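Local coordinates for protein response regulator (Caulobacter vibrioides, PDB 3T0Y) that probably relays two-component signals in the general stress response, this fragment being the N-terminal sigma-like part of a PhyR-family response regulator, at residues 110-113 / 114-118. Sequence-based numbering, arbitrary orientation.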
loop_
_atom_site.group_PDB
_atom_site.type_symbol
_atom_site.label_atom_id
_atom_site.label_comp_id
_atom_site.label_asym_id
_atom_site.label_seq_id
_atom_site.Cartn_x
_atom_site.Cartn_y
_atom_site.Cartn_z
ATOM N N THR C 110 16.158 13.133 8.563
ATOM C CA THR C 110 16.665 13.971 7.487
ATOM C C THR C 110 16.687 13.105 6.252
ATOM O O THR C 110 16.683 11.875 6.363
ATOM C CB THR C 110 18.073 14.494 7.784
ATOM O OG1 THR C 110 18.982 13.391 7.900
ATOM C CG2 THR C 110 18.075 15.271 9.090
ATOM N N PRO C 111 16.679 13.733 5.066
ATOM C CA PRO C 111 16.803 12.957 3.837
ATOM C C PRO C 111 18.009 12.009 3.854
ATOM O O PRO C 111 17.914 10.919 3.296
ATOM C CB PRO C 111 16.953 14.038 2.759
ATOM C CG PRO C 111 16.185 15.182 3.306
ATOM C CD PRO C 111 16.409 15.152 4.801
ATOM N N THR C 112 19.118 12.410 4.460
ATOM C CA THR C 112 20.308 11.549 4.520
ATOM C C THR C 112 19.989 10.319 5.362
ATOM O O THR C 112 20.341 9.191 5.015
ATOM C CB THR C 112 21.508 12.259 5.187
ATOM O OG1 THR C 112 21.959 13.332 4.363
ATOM C CG2 THR C 112 22.660 11.276 5.431
ATOM N N GLU C 113 19.335 10.542 6.489
ATOM C CA GLU C 113 19.003 9.427 7.358
ATOM C C GLU C 113 17.999 8.526 6.628
ATOM O O GLU C 113 18.089 7.309 6.696
ATOM C CB GLU C 113 18.429 9.933 8.684
ATOM C CG GLU C 113 19.459 10.569 9.585
ATOM C CD GLU C 113 18.844 11.287 10.776
ATOM O OE1 GLU C 113 17.683 11.726 10.690
ATOM O OE2 GLU C 113 19.524 11.414 11.814
ATOM N N ALA C 114 17.059 9.125 5.902
ATOM C CA ALA C 114 16.062 8.328 5.176
ATOM C C ALA C 114 16.751 7.438 4.133
ATOM O O ALA C 114 16.333 6.317 3.887
ATOM C CB ALA C 114 15.005 9.226 4.525
ATOM N N ALA C 115 17.827 7.945 3.554
ATOM C CA ALA C 115 18.639 7.188 2.607
ATOM C C ALA C 115 19.242 5.962 3.276
ATOM O O ALA C 115 19.225 4.873 2.709
ATOM C CB ALA C 115 19.758 8.081 2.023
ATOM N N GLN C 116 19.778 6.129 4.483
ATOM C CA GLN C 116 20.306 4.978 5.212
ATOM C C GLN C 116 19.194 3.977 5.484
ATOM O O GLN C 116 19.357 2.759 5.299
ATOM C CB GLN C 116 20.938 5.414 6.526
ATOM C CG GLN C 116 21.867 6.609 6.375
ATOM C CD GLN C 116 22.889 6.381 5.281
ATOM O OE1 GLN C 116 23.668 5.425 5.344
ATOM N NE2 GLN C 116 22.869 7.238 4.249
ATOM N N ILE C 117 18.056 4.502 5.925
ATOM C CA ILE C 117 16.943 3.660 6.295
ATOM C C ILE C 117 16.465 2.829 5.088
ATOM O O ILE C 117 16.246 1.624 5.190
ATOM C CB ILE C 117 15.799 4.513 6.915
ATOM C CG1 ILE C 117 16.212 5.004 8.311
ATOM C CG2 ILE C 117 14.511 3.716 6.979
ATOM C CD1 ILE C 117 15.323 6.123 8.883
ATOM N N LEU C 118 16.317 3.483 3.945
ATOM C CA LEU C 118 15.826 2.827 2.745
ATOM C C LEU C 118 16.949 2.128 1.987
ATOM O O LEU C 118 16.698 1.427 1.012
ATOM C CB LEU C 118 15.122 3.828 1.841
ATOM C CG LEU C 118 13.969 4.577 2.498
ATOM C CD1 LEU C 118 13.315 5.484 1.506
ATOM C CD2 LEU C 118 12.956 3.594 3.051
#
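Q116 folds back along the helix to meet the carbonyl of T112, one turn earlier. The side chain bends at chi2 (-52°), which swings the amide back toward the N-terminal end and lets NE2 of Q116 donate to O of T112 at 3.3 Å. That oxygen lies almost in the amide plane and also accepts the helical bond from N of Q116 at 3.2 Å; the two donors approach from opposite faces of the carbonyl plane. Beside them, I117 lays CG1 3.4 Å from O of E113, the acceptor of its own backbone N.

At the N-terminal end of helix 111-118, the N-cap residue T110 forms a capping box with E113. OG1 of T110 accepts from N of E113 (3.2 Å), while T110 N reaches OE1 of the extended E113 side chain at 3.0 Å, from its anti side and 28° out of the carboxylate plane. T110 O receives A114 N at 2.8 Å, starting the regular helical bonding.

A114 and I117 face helix 95-106; E113 and Q116 pack on V68 and L64 of a second subunit. The reciprocal T110-E113 bonds thus occupy N-H groups at the helix start, where the dipole would probably stabilise the carboxylate, while T112 O holds the Q116 amide against its own helix.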